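Local coordinates for protein isoaspartyl dipeptidase (Fervidobacterium islandicum, PDB 7CDH) that probably hydrolyses beta-aspartyl (isoaspartyl) dipeptides as a zinc-binding M38 metallopeptidase of the amidohydrolase family, a class linked to repair of damaged proteins, at residues N7-S12 with V357-F362; E44-N49 with I364-S369; R143-I148 with A177-G182; G242-L247 with P335-K340; K370-M375 with V379-N384. All coordinates share one frame; numbering follows the deposited sequence.

Contact 1. Residues N7-S12 with V357-F362; sequences NAKVFS and VDEQSF
Lys9 of strand 8-11 and Glu359, in the turn that follows strand 354-358, are joined at their charged ends by a salt bridge, Lys9 NZ lying 2.5 Å from Glu359 OE1. The ammonium meets the syn lone pair of that oxygen, while Glu359 OE2 stays 3.8 Å from Lys9 NZ, so one oxygen does most of the gripping. Since the CA atoms of Lys9 and Glu359 are 8.9 Å apart, both chains must reach: Glu359 sets CG between its backbone N and carbonyl carbon (chi1 66°) and then runs straight, whereas Lys9 bends at chi2 and chi3 to meet it. Van der Waals contact adds little; Lys9 CE comes to 3.4 Å from Glu359 OE1. Polar bonds within 357-362 shape the turn that carries Glu359. Asp358 OD1 accepts from Gln360 N, closing an Asx turn, and from Ser361 N, an Asx motif, each at 3.0 Å and from opposite faces of the carboxylate plane; Phe362 N donates to Asp358 O. The bridge spans strand 51-59, which pairs with both 8-11 and 354-358: Lys9 shares backbone bonds with Leu51 and Leu53, Glu359 rests on Leu52, and Lys9 also touches Tyr15 of strand 15-17.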
# COMPACT_ATOMS: atom_id res chain seq x y z
N ASN A 7 24.27 -56.75 11.64
CA ASN A 7 23.48 -58.01 11.65
C ASN A 7 22.05 -57.79 11.16
O ASN A 7 21.23 -58.68 11.44
CB ASN A 7 23.36 -58.65 13.04
CG ASN A 7 24.69 -59.08 13.62
OD1 ASN A 7 25.64 -59.28 12.87
ND2 ASN A 7 24.75 -59.25 14.94
N ALA A 8 21.75 -56.68 10.50
CA ALA A 8 20.41 -56.46 9.92
C ALA A 8 20.40 -56.90 8.46
O ALA A 8 21.46 -56.87 7.78
CB ALA A 8 19.98 -55.03 10.08
N LYS A 9 19.23 -57.29 7.98
CA LYS A 9 19.02 -57.43 6.52
C LYS A 9 18.67 -56.03 6.02
O LYS A 9 17.74 -55.45 6.51
CB LYS A 9 17.91 -58.45 6.24
CG LYS A 9 18.30 -59.91 6.49
CD LYS A 9 17.26 -60.70 7.24
CE LYS A 9 17.88 -61.51 8.35
NZ LYS A 9 17.00 -62.61 8.79
N VAL A 10 19.42 -55.50 5.07
CA VAL A 10 19.25 -54.09 4.66
C VAL A 10 18.41 -54.02 3.38
O VAL A 10 18.76 -54.71 2.39
CB VAL A 10 20.63 -53.47 4.49
CG1 VAL A 10 20.53 -52.05 3.94
CG2 VAL A 10 21.37 -53.52 5.81
N PHE A 11 17.35 -53.20 3.40
CA PHE A 11 16.63 -52.78 2.17
C PHE A 11 16.96 -51.32 1.92
O PHE A 11 16.68 -50.48 2.76
CB PHE A 11 15.13 -52.99 2.31
CG PHE A 11 14.69 -54.40 2.52
CD1 PHE A 11 14.84 -55.03 3.74
CD2 PHE A 11 14.08 -55.11 1.50
CE1 PHE A 11 14.40 -56.33 3.94
CE2 PHE A 11 13.63 -56.40 1.70
CZ PHE A 11 13.79 -57.01 2.92
N SER A 12 17.55 -51.03 0.78
CA SER A 12 18.32 -49.80 0.53
C SER A 12 17.53 -48.73 -0.25
O SER A 12 18.03 -47.61 -0.37
CB SER A 12 19.60 -50.19 -0.19
OG SER A 12 19.31 -50.68 -1.51
N VAL A 357 12.91 -52.56 11.63
CA VAL A 357 11.62 -53.28 11.74
C VAL A 357 11.91 -54.71 12.21
O VAL A 357 12.97 -55.26 11.90
CB VAL A 357 10.96 -53.19 10.37
CG1 VAL A 357 9.77 -54.11 10.23
CG2 VAL A 357 10.57 -51.74 10.11
N ASP A 358 11.04 -55.27 13.02
CA ASP A 358 11.12 -56.69 13.44
C ASP A 358 10.75 -57.57 12.23
O ASP A 358 9.69 -57.32 11.64
CB ASP A 358 10.22 -56.89 14.65
CG ASP A 358 10.37 -58.27 15.23
OD1 ASP A 358 9.80 -59.23 14.62
OD2 ASP A 358 11.09 -58.37 16.25
N GLU A 359 11.58 -58.54 11.85
CA GLU A 359 11.37 -59.32 10.60
C GLU A 359 10.13 -60.22 10.74
O GLU A 359 9.53 -60.52 9.71
CB GLU A 359 12.62 -60.11 10.22
CG GLU A 359 12.99 -61.20 11.21
CD GLU A 359 14.24 -61.99 10.88
OE1 GLU A 359 14.85 -61.73 9.80
OE2 GLU A 359 14.60 -62.87 11.70
N GLN A 360 9.73 -60.59 11.96
CA GLN A 360 8.52 -61.43 12.18
C GLN A 360 7.28 -60.52 12.18
O GLN A 360 6.51 -60.60 11.20
CB GLN A 360 8.63 -62.24 13.49
CG GLN A 360 9.72 -63.31 13.47
CD GLN A 360 9.66 -64.19 12.24
OE1 GLN A 360 8.62 -64.76 11.91
NE2 GLN A 360 10.78 -64.32 11.55
N SER A 361 7.13 -59.69 13.22
CA SER A 361 5.92 -58.85 13.49
C SER A 361 5.85 -57.62 12.56
O SER A 361 4.73 -57.13 12.30
CB SER A 361 5.90 -58.43 14.93
OG SER A 361 6.88 -57.43 15.16
N PHE A 362 6.99 -57.14 12.05
CA PHE A 362 7.06 -55.96 11.16
C PHE A 362 6.70 -54.68 11.94
O PHE A 362 6.26 -53.70 11.37
CB PHE A 362 6.18 -56.16 9.92
CG PHE A 362 6.96 -56.56 8.71
CD1 PHE A 362 7.43 -57.87 8.58
CD2 PHE A 362 7.24 -55.65 7.72
CE1 PHE A 362 8.15 -58.25 7.46
CE2 PHE A 362 7.96 -56.03 6.60
CZ PHE A 362 8.42 -57.33 6.48

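Contact 2. Residues E44-N49 with I364-S369; sequences EIYDAN and IVSVIS
Tyr46 of strand 43-47 reaches across to Ser366 of strand 364-369 chiefly with its hydroxyl: Tyr46 OH stands 2.9 Å from Ser366 OG and 3.9 Å from Ser366 CB. With CG anti to the backbone N (chi1 -179°), the phenol extends from its strand toward the neighbouring sheet, and the serine oxygen approaches the ring obliquely. Both residues are buried, and their polar ends are satisfied nearby. Tyr46 OH is hydrogen-bonded to Asp377 OD1, while Ser366 OG accepts from the backbone N of Asp377 and donates to Val365 O at 2.7 Å, from above that carbonyl's plane. Replacing Ser366 with an alanine would probably leave the Asp377 backbone N without its acceptor and the phenol end of Tyr46 beside a bare methyl. Away from this tight polar knot the contact is loose: at the exposed end Asp47 OD1 takes the N-H of Asn49 at 3.2 Å in an Asx turn. Val365 and Ser366 both face Leu356 of strand 354-358, a classic beta bulge. Tyr46 thereby brings an N-terminal strand against these C-terminal ones, in the small beta domain that amidohydrolases carry beside their barrel.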
# COMPACT_ATOMS: atom_id res chain seq x y z
N GLU A 44 29.63 -46.06 18.63
CA GLU A 44 28.50 -46.83 19.19
C GLU A 44 28.23 -47.99 18.22
O GLU A 44 28.40 -47.80 17.01
CB GLU A 44 27.30 -45.90 19.39
CG GLU A 44 26.04 -46.63 19.85
CD GLU A 44 24.89 -45.77 20.32
OE1 GLU A 44 23.83 -46.36 20.62
OE2 GLU A 44 25.04 -44.52 20.40
N ILE A 45 27.85 -49.15 18.76
CA ILE A 45 27.47 -50.35 17.96
C ILE A 45 26.04 -50.75 18.34
O ILE A 45 25.73 -50.73 19.54
CB ILE A 45 28.48 -51.49 18.23
CG1 ILE A 45 29.87 -51.09 17.70
CG2 ILE A 45 27.97 -52.80 17.64
CD1 ILE A 45 30.88 -52.22 17.62
N TYR A 46 25.20 -51.08 17.37
CA TYR A 46 23.82 -51.56 17.62
C TYR A 46 23.63 -52.91 16.93
O TYR A 46 23.90 -53.06 15.71
CB TYR A 46 22.81 -50.48 17.21
CG TYR A 46 21.37 -50.84 17.43
CD1 TYR A 46 20.77 -50.68 18.67
CD2 TYR A 46 20.58 -51.28 16.39
CE1 TYR A 46 19.43 -51.00 18.87
CE2 TYR A 46 19.24 -51.60 16.58
CZ TYR A 46 18.66 -51.46 17.83
OH TYR A 46 17.33 -51.78 18.00
N ASP A 47 23.25 -53.90 17.74
CA ASP A 47 22.99 -55.30 17.33
C ASP A 47 21.57 -55.36 16.81
O ASP A 47 20.61 -55.47 17.62
CB ASP A 47 23.16 -56.30 18.48
CG ASP A 47 23.40 -57.73 18.02
OD1 ASP A 47 22.78 -58.14 17.01
OD2 ASP A 47 24.23 -58.42 18.66
N ALA A 48 21.43 -55.33 15.50
CA ALA A 48 20.10 -55.33 14.85
C ALA A 48 19.76 -56.73 14.35
O ALA A 48 18.98 -56.81 13.41
CB ALA A 48 20.10 -54.31 13.74
N ASN A 49 20.29 -57.78 14.97
CA ASN A 49 19.96 -59.18 14.57
C ASN A 49 18.47 -59.40 14.86
O ASN A 49 17.99 -58.97 15.93
CB ASN A 49 20.86 -60.23 15.25
CG ASN A 49 20.37 -61.63 14.98
OD1 ASN A 49 20.41 -62.12 13.84
ND2 ASN A 49 19.79 -62.24 16.00
N ILE A 364 7.75 -51.33 14.03
CA ILE A 364 8.91 -50.39 14.05
C ILE A 364 9.52 -50.45 15.46
O ILE A 364 8.79 -50.23 16.43
CB ILE A 364 8.51 -48.96 13.60
CG1 ILE A 364 8.23 -48.91 12.10
CG2 ILE A 364 9.59 -47.94 13.97
CD1 ILE A 364 7.24 -47.86 11.73
N VAL A 365 10.81 -50.75 15.58
CA VAL A 365 11.42 -50.86 16.94
C VAL A 365 12.53 -49.82 17.07
O VAL A 365 12.88 -49.51 18.21
CB VAL A 365 11.93 -52.30 17.24
CG1 VAL A 365 10.78 -53.31 17.20
CG2 VAL A 365 13.04 -52.73 16.30
N SER A 366 13.13 -49.36 15.99
CA SER A 366 14.11 -48.26 16.14
C SER A 366 14.01 -47.29 14.96
O SER A 366 13.60 -47.71 13.85
CB SER A 366 15.48 -48.81 16.39
OG SER A 366 15.47 -49.54 17.61
N VAL A 367 14.28 -46.02 15.24
CA VAL A 367 14.12 -44.91 14.27
C VAL A 367 15.32 -44.00 14.40
O VAL A 367 15.58 -43.56 15.51
CB VAL A 367 12.82 -44.13 14.45
CG1 VAL A 367 12.71 -43.06 13.39
CG2 VAL A 367 11.63 -45.05 14.39
N ILE A 368 16.01 -43.77 13.29
CA ILE A 368 17.27 -42.99 13.24
C ILE A 368 17.08 -41.86 12.22
O ILE A 368 16.54 -42.13 11.13
CB ILE A 368 18.44 -43.92 12.94
CG1 ILE A 368 18.50 -45.05 13.97
CG2 ILE A 368 19.75 -43.17 12.88
CD1 ILE A 368 19.66 -45.98 13.78
N SER A 369 17.44 -40.63 12.61
CA SER A 369 17.35 -39.41 11.77
C SER A 369 18.63 -38.62 11.96
O SER A 369 18.97 -38.36 13.11
CB SER A 369 16.13 -38.60 12.09
OG SER A 369 16.01 -37.52 11.17

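Contact 3. Residues R143-I148 with A177-G182; sequences RDIVLI and ADIRVG
In the helical layer around the TIM barrel, Ile145 of helix 141-147 packs against Ile179 and Gly182 of helix 169-186, the two short segments running nearly parallel at 17° with their axes 8.8 Å apart. The two branches of Ile145 do different work. Its CG2, held between the backbone N and the carbonyl carbon, presses on the glycine backbone, 3.6 Å from Gly182 CA. Its other branch, CG1 with CD1, leaves anti to the backbone N (chi1 -169°) and crosses the Ile179 side chain at about a right angle, Ile145 CD1 lying 4.1 Å from Ile179 CD1. Ile179 CD1 is also 4.0 Å from Ile145 CG2, wedged beside both branches. These helices belong to successive beta-alpha units, following strands 122-127 and 151-159, which are parallel neighbours in the barrel. Gly182 permits the close approach: a CB on it would fall 2.4 Å from Ile145 CG2. On the next residue, Val146 CG2 lies 3.6 Å from Gly182 O, a carbonyl hydrogen-bonded to Ser186 OG. An alanine in place of Ile145 is likely to open a gap above Gly182 and let the Ile179 end turn more freely. Neighbouring subunits meet these helices: Asp178 forms a salt bridge to Arg131 of the second subunit and Arg143 to Glu107 of the third.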
# COMPACT_ATOMS: atom_id res chain seq x y z
N ARG A 143 9.38 -15.28 -4.61
CA ARG A 143 10.26 -14.77 -3.54
C ARG A 143 10.29 -15.74 -2.36
O ARG A 143 11.37 -15.89 -1.79
CB ARG A 143 9.85 -13.39 -3.03
CG ARG A 143 10.12 -12.28 -4.01
CD ARG A 143 9.50 -11.00 -3.47
NE ARG A 143 10.28 -10.62 -2.32
CZ ARG A 143 11.43 -9.96 -2.43
NH1 ARG A 143 11.87 -9.65 -3.65
NH2 ARG A 143 12.12 -9.67 -1.33
N ASP A 144 9.16 -16.38 -2.02
CA ASP A 144 9.07 -17.35 -0.90
C ASP A 144 10.07 -18.49 -1.11
O ASP A 144 10.89 -18.74 -0.22
CB ASP A 144 7.65 -17.87 -0.71
CG ASP A 144 6.67 -16.88 -0.12
OD1 ASP A 144 7.07 -15.72 0.15
OD2 ASP A 144 5.48 -17.31 0.10
N ILE A 145 10.05 -19.10 -2.29
CA ILE A 145 10.91 -20.28 -2.57
C ILE A 145 12.36 -19.81 -2.73
O ILE A 145 13.24 -20.53 -2.37
CB ILE A 145 10.38 -21.09 -3.76
CG1 ILE A 145 11.10 -22.43 -3.87
CG2 ILE A 145 10.43 -20.27 -5.03
CD1 ILE A 145 10.41 -23.45 -4.79
N VAL A 146 12.64 -18.60 -3.18
CA VAL A 146 14.06 -18.18 -3.35
C VAL A 146 14.61 -17.86 -1.95
O VAL A 146 15.67 -18.41 -1.62
CB VAL A 146 14.19 -17.06 -4.40
CG1 VAL A 146 15.58 -16.44 -4.48
CG2 VAL A 146 13.81 -17.57 -5.77
N LEU A 147 13.85 -17.17 -1.09
CA LEU A 147 14.41 -16.56 0.16
C LEU A 147 14.33 -17.49 1.38
O LEU A 147 15.10 -17.27 2.32
CB LEU A 147 13.67 -15.26 0.47
CG LEU A 147 13.87 -14.12 -0.53
CD1 LEU A 147 13.23 -12.86 0.02
CD2 LEU A 147 15.34 -13.88 -0.84
N ILE A 148 13.39 -18.42 1.44
CA ILE A 148 13.12 -19.30 2.62
C ILE A 148 13.56 -20.74 2.33
O ILE A 148 12.88 -21.44 1.57
CB ILE A 148 11.63 -19.21 2.93
CG1 ILE A 148 11.22 -17.77 3.21
CG2 ILE A 148 11.27 -20.13 4.07
CD1 ILE A 148 9.75 -17.57 3.10
N ALA A 177 4.28 -21.46 -13.30
CA ALA A 177 5.49 -20.83 -13.91
C ALA A 177 6.33 -20.13 -12.83
O ALA A 177 7.56 -20.20 -12.90
CB ALA A 177 5.12 -19.88 -15.01
N ASP A 178 5.70 -19.49 -11.85
CA ASP A 178 6.43 -18.76 -10.78
C ASP A 178 7.17 -19.77 -9.90
O ASP A 178 8.34 -19.56 -9.60
CB ASP A 178 5.49 -17.81 -10.04
CG ASP A 178 5.13 -16.55 -10.85
OD1 ASP A 178 5.63 -16.43 -12.02
OD2 ASP A 178 4.33 -15.69 -10.31
N ILE A 179 6.56 -20.89 -9.55
CA ILE A 179 7.23 -21.82 -8.61
C ILE A 179 8.31 -22.60 -9.39
O ILE A 179 9.40 -22.80 -8.84
CB ILE A 179 6.19 -22.68 -7.88
CG1 ILE A 179 6.61 -22.97 -6.43
CG2 ILE A 179 5.88 -23.95 -8.63
CD1 ILE A 179 6.74 -21.73 -5.56
N ARG A 180 8.09 -22.89 -10.67
CA ARG A 180 9.13 -23.49 -11.53
C ARG A 180 10.33 -22.55 -11.62
O ARG A 180 11.48 -23.00 -11.41
CB ARG A 180 8.61 -23.86 -12.91
CG ARG A 180 9.72 -24.08 -13.93
CD ARG A 180 9.20 -24.88 -15.10
NE ARG A 180 10.23 -25.10 -16.11
CZ ARG A 180 11.31 -25.87 -15.97
NH1 ARG A 180 11.56 -26.51 -14.83
NH2 ARG A 180 12.17 -26.01 -16.96
N VAL A 181 10.12 -21.28 -11.90
CA VAL A 181 11.30 -20.38 -12.08
C VAL A 181 11.98 -20.15 -10.72
O VAL A 181 13.26 -20.16 -10.66
CB VAL A 181 10.90 -19.09 -12.79
CG1 VAL A 181 11.93 -17.99 -12.60
CG2 VAL A 181 10.70 -19.39 -14.27
N GLY A 182 11.18 -19.98 -9.67
CA GLY A 182 11.72 -19.80 -8.32
C GLY A 182 12.55 -21.01 -7.91
O GLY A 182 13.59 -20.82 -7.27

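Contact 4. Residues G242-L247 with P335-K340; sequences GGTIDL and PARVFK
The guanidinium of Arg337 takes Thr244 at its edge: Thr244 CB lies in its plane, 3.9 Å from Arg337 NH1, and Thr244 OG1 sits near that plane at 2.9 Å from Arg337 NH1, although the angle is too poor for a hydrogen bond. Thr244, just ahead of strand 245-248 of the TIM barrel typical of amidohydrolases, here meets helix 333-339. The firmer polar partner of the guanidinium is the backbone O of Asp278, which accepts from Arg337 NH2. A second flat group, the Phe339 ring, has Val338 CG1 over the centre of one face, 4.1 Å above the plane. Arg337 leaves with CG anti to the backbone N (chi1 173°) and bends at chi2 and chi3, which brings its chain obliquely across Thr244. Val338 splits its duties between its two methyls, CG1 covering the phenyl ring and CG2 turning to the threonine. Tyr221 of strand 220-223 touches both Thr244 and Val338, and Thr281 of strand 280-283 touches Thr244. Thr244 and Val338 approach tip to tip, with Thr244 CG2 3.7 Å from Val338 CG2.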
# COMPACT_ATOMS: atom_id res chain seq x y z
N GLY A 242 4.91 -39.39 -17.65
CA GLY A 242 6.12 -39.03 -16.87
C GLY A 242 5.78 -38.42 -15.51
O GLY A 242 6.70 -38.10 -14.76
N GLY A 243 4.50 -38.29 -15.19
CA GLY A 243 4.05 -37.64 -13.95
C GLY A 243 4.19 -38.53 -12.74
O GLY A 243 4.24 -39.72 -12.93
N THR A 244 4.28 -37.93 -11.54
CA THR A 244 4.10 -38.61 -10.24
C THR A 244 2.77 -38.16 -9.63
O THR A 244 2.46 -37.00 -9.78
CB THR A 244 5.28 -38.41 -9.29
OG1 THR A 244 6.41 -38.77 -10.08
CG2 THR A 244 5.19 -39.25 -8.04
N ILE A 245 2.01 -39.09 -9.08
CA ILE A 245 0.72 -38.87 -8.39
C ILE A 245 0.90 -39.31 -6.94
O ILE A 245 1.79 -40.14 -6.70
CB ILE A 245 -0.42 -39.61 -9.12
CG1 ILE A 245 -0.31 -41.13 -9.01
CG2 ILE A 245 -0.46 -39.17 -10.57
CD1 ILE A 245 -1.44 -41.90 -9.66
N ASP A 246 0.10 -38.75 -6.03
CA ASP A 246 0.08 -39.05 -4.58
C ASP A 246 -1.28 -39.62 -4.25
O ASP A 246 -2.27 -39.14 -4.78
CB ASP A 246 0.39 -37.83 -3.71
CG ASP A 246 0.50 -38.16 -2.22
OD1 ASP A 246 1.29 -39.04 -1.87
OD2 ASP A 246 -0.23 -37.54 -1.41
N LEU A 247 -1.30 -40.67 -3.46
CA LEU A 247 -2.50 -41.39 -3.01
C LEU A 247 -2.58 -41.21 -1.50
O LEU A 247 -1.52 -41.31 -0.81
CB LEU A 247 -2.36 -42.88 -3.36
CG LEU A 247 -1.92 -43.21 -4.79
CD1 LEU A 247 -1.73 -44.72 -4.97
CD2 LEU A 247 -2.92 -42.69 -5.81
N PRO A 335 9.10 -40.12 -3.26
CA PRO A 335 9.06 -38.78 -2.67
C PRO A 335 10.42 -38.07 -2.76
O PRO A 335 10.45 -36.93 -3.15
CB PRO A 335 8.70 -39.01 -1.21
CG PRO A 335 8.03 -40.37 -1.21
CD PRO A 335 8.72 -41.15 -2.30
N ALA A 336 11.51 -38.80 -2.50
CA ALA A 336 12.87 -38.23 -2.65
C ALA A 336 13.08 -37.69 -4.06
O ALA A 336 13.65 -36.58 -4.20
CB ALA A 336 13.92 -39.23 -2.30
N ARG A 337 12.62 -38.40 -5.10
CA ARG A 337 12.88 -37.93 -6.50
C ARG A 337 12.04 -36.68 -6.72
O ARG A 337 12.59 -35.71 -7.21
CB ARG A 337 12.62 -39.02 -7.54
CG ARG A 337 12.68 -38.59 -9.00
CD ARG A 337 11.46 -38.98 -9.84
NE ARG A 337 11.12 -40.34 -9.53
CZ ARG A 337 9.93 -40.80 -9.22
NH1 ARG A 337 8.85 -40.05 -9.27
NH2 ARG A 337 9.81 -42.07 -8.89
N VAL A 338 10.78 -36.69 -6.28
CA VAL A 338 9.84 -35.55 -6.51
C VAL A 338 10.45 -34.27 -5.90
O VAL A 338 10.48 -33.28 -6.61
CB VAL A 338 8.43 -35.85 -5.97
CG1 VAL A 338 7.56 -34.62 -6.04
CG2 VAL A 338 7.76 -36.97 -6.76
N PHE A 339 10.98 -34.32 -4.67
CA PHE A 339 11.42 -33.14 -3.87
C PHE A 339 12.92 -32.90 -4.02
O PHE A 339 13.37 -31.92 -3.42
CB PHE A 339 11.05 -33.33 -2.40
CG PHE A 339 9.56 -33.30 -2.21
CD1 PHE A 339 8.86 -32.11 -2.37
CD2 PHE A 339 8.86 -34.46 -1.98
CE1 PHE A 339 7.48 -32.09 -2.25
CE2 PHE A 339 7.48 -34.43 -1.86
CZ PHE A 339 6.80 -33.25 -2.00
N LYS A 340 13.64 -33.71 -4.80
CA LYS A 340 15.12 -33.66 -4.99
C LYS A 340 15.83 -33.71 -3.64
O LYS A 340 16.65 -32.80 -3.37
CB LYS A 340 15.54 -32.42 -5.78
CG LYS A 340 14.84 -32.24 -7.12
CD LYS A 340 15.66 -32.62 -8.32
CE LYS A 340 14.98 -32.30 -9.64
NZ LYS A 340 14.57 -30.88 -9.72

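Contact 5. Residues K370-M375 with V379-N384; sequences KGEFLM and VMKNLN
Lys381 lies along 370-375 from its backbone to its ammonium. Its CB is 3.5 Å from Leu374 O, and CG, set between the backbone N and the carbonyl carbon (chi1 71°), stays beside the same oxygen. The chain next runs alongside the Leu374 side chain, both pointing the same way, with Lys381 CD 3.8 Å from Leu374 CD2. A bend at chi3 (-91°) then turns the end toward Glu372, whose extended chain it meets at about a right angle. Lys381 CE lies 3.6 Å from Glu372 OE2. Lys381 NZ forms a salt bridge to Glu372 OE2 at 2.5 Å, on the syn lone pair of that oxygen, and also donates to Glu119 O, giving the ammonium two acceptors. The segments form a beta hairpin, strands 372-376 and 379-380. Within it, Met375 and Met380 form an antiparallel non-hydrogen-bonded pair with their side chains on one face. Next to that pair, Lys381 N donates to Leu374 O at 2.9 Å, nearly straight at 170°, and on the other flank Met375 CA sends its hydrogen toward Val379 O, CA to O 3.5 Å. Met375 CG passes 3.8 Å from Val379 N. Leu374 and Met375 both face Val367 in a classic beta bulge, and Ile86 of helix 82-86 touches Leu374, Met375 and Met380.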
# COMPACT_ATOMS: atom_id res chain seq x y z
N LYS A 370 19.32 -38.32 10.87
CA LYS A 370 20.60 -37.59 10.92
C LYS A 370 21.53 -38.36 11.87
O LYS A 370 22.41 -37.73 12.50
CB LYS A 370 20.37 -36.15 11.39
CG LYS A 370 19.26 -35.41 10.65
CD LYS A 370 18.95 -34.02 11.17
CE LYS A 370 17.64 -33.95 11.94
NZ LYS A 370 17.07 -32.58 11.93
N GLY A 371 21.33 -39.67 11.97
CA GLY A 371 22.25 -40.57 12.69
C GLY A 371 22.06 -40.53 14.18
O GLY A 371 22.90 -41.07 14.87
N GLU A 372 20.97 -39.92 14.66
CA GLU A 372 20.59 -39.88 16.09
C GLU A 372 19.43 -40.87 16.26
O GLU A 372 18.56 -40.94 15.36
CB GLU A 372 20.29 -38.44 16.52
CG GLU A 372 19.32 -38.30 17.70
CD GLU A 372 18.76 -36.91 18.02
OE1 GLU A 372 19.06 -35.94 17.27
OE2 GLU A 372 18.00 -36.80 19.02
N PHE A 373 19.43 -41.63 17.35
CA PHE A 373 18.30 -42.52 17.70
C PHE A 373 17.19 -41.65 18.26
O PHE A 373 17.37 -41.09 19.34
CB PHE A 373 18.72 -43.59 18.71
CG PHE A 373 19.49 -44.73 18.11
CD1 PHE A 373 18.84 -45.83 17.61
CD2 PHE A 373 20.87 -44.68 18.02
CE1 PHE A 373 19.53 -46.87 17.03
CE2 PHE A 373 21.57 -45.72 17.43
CZ PHE A 373 20.89 -46.81 16.93
N LEU A 374 16.10 -41.51 17.53
CA LEU A 374 14.84 -40.92 18.04
C LEU A 374 14.13 -42.00 18.86
O LEU A 374 13.44 -41.65 19.81
CB LEU A 374 13.97 -40.46 16.87
CG LEU A 374 14.64 -39.50 15.88
CD1 LEU A 374 13.64 -39.01 14.85
CD2 LEU A 374 15.29 -38.32 16.62
N MET A 375 14.29 -43.26 18.45
CA MET A 375 13.72 -44.44 19.15
C MET A 375 14.69 -45.62 19.05
O MET A 375 15.24 -45.88 17.94
CB MET A 375 12.36 -44.83 18.59
CG MET A 375 11.64 -45.79 19.51
SD MET A 375 9.93 -46.14 19.04
CE MET A 375 10.18 -46.80 17.40
N VAL A 379 12.05 -47.46 22.94
CA VAL A 379 12.31 -46.38 23.93
C VAL A 379 12.55 -45.06 23.20
O VAL A 379 13.68 -44.80 22.65
CB VAL A 379 13.49 -46.71 24.87
CG1 VAL A 379 13.61 -45.66 25.98
CG2 VAL A 379 13.37 -48.10 25.46
N MET A 380 11.54 -44.20 23.29
CA MET A 380 11.53 -42.83 22.73
C MET A 380 12.61 -41.99 23.41
O MET A 380 12.74 -42.06 24.65
CB MET A 380 10.15 -42.23 23.01
CG MET A 380 9.95 -40.87 22.41
SD MET A 380 9.18 -40.98 20.81
CE MET A 380 7.79 -42.07 21.15
N LYS A 381 13.34 -41.19 22.63
CA LYS A 381 14.25 -40.13 23.14
C LYS A 381 13.48 -39.14 24.03
O LYS A 381 12.23 -39.19 24.07
CB LYS A 381 14.86 -39.31 22.00
CG LYS A 381 13.89 -38.39 21.27
CD LYS A 381 14.57 -37.47 20.27
CE LYS A 381 14.97 -36.14 20.87
NZ LYS A 381 16.09 -35.53 20.12
N ASN A 382 14.21 -38.22 24.66
CA ASN A 382 13.65 -37.16 25.54
C ASN A 382 13.10 -36.00 24.69
O ASN A 382 13.89 -35.34 24.01
CB ASN A 382 14.71 -36.64 26.52
CG ASN A 382 14.13 -36.41 27.90
OD1 ASN A 382 13.42 -35.44 28.13
ND2 ASN A 382 14.41 -37.34 28.80
N LEU A 383 11.79 -35.75 24.78
CA LEU A 383 11.07 -34.64 24.09
C LEU A 383 10.55 -33.56 25.08
O LEU A 383 10.30 -33.86 26.27
CB LEU A 383 9.91 -35.25 23.31
CG LEU A 383 10.28 -36.31 22.27
CD1 LEU A 383 9.02 -36.98 21.74
CD2 LEU A 383 11.09 -35.71 21.15
N ASN A 384 10.26 -32.37 24.55
CA ASN A 384 10.11 -31.11 25.32
C ASN A 384 8.74 -30.99 26.00
O ASN A 384 8.70 -30.36 27.10
CB ASN A 384 10.40 -29.91 24.42
CG ASN A 384 11.89 -29.76 24.22
OD1 ASN A 384 12.64 -29.82 25.20
ND2 ASN A 384 12.32 -29.58 22.98

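Contacts 1, 2 and 5 gather in the beta region built from both ends of the chain. Contacts 1 and 2, centres about 10 Å apart, touch through Asn7 and Asp47; their segments alternate along the chain. Contact 5 follows in series and touches contact 2, about 11 Å away between centres, through the pairing of strands 364-369 and 372-376. Contacts 3 and 4 belong to the barrel, centres about 19 Å apart, and are nested inside the loops closed by contacts 1 and 2. The two chain ends thus close the beta domain around the barrel segment. Contact 3, centred about 40 Å from contact 1, lies across the chain's centre, where other subunits join.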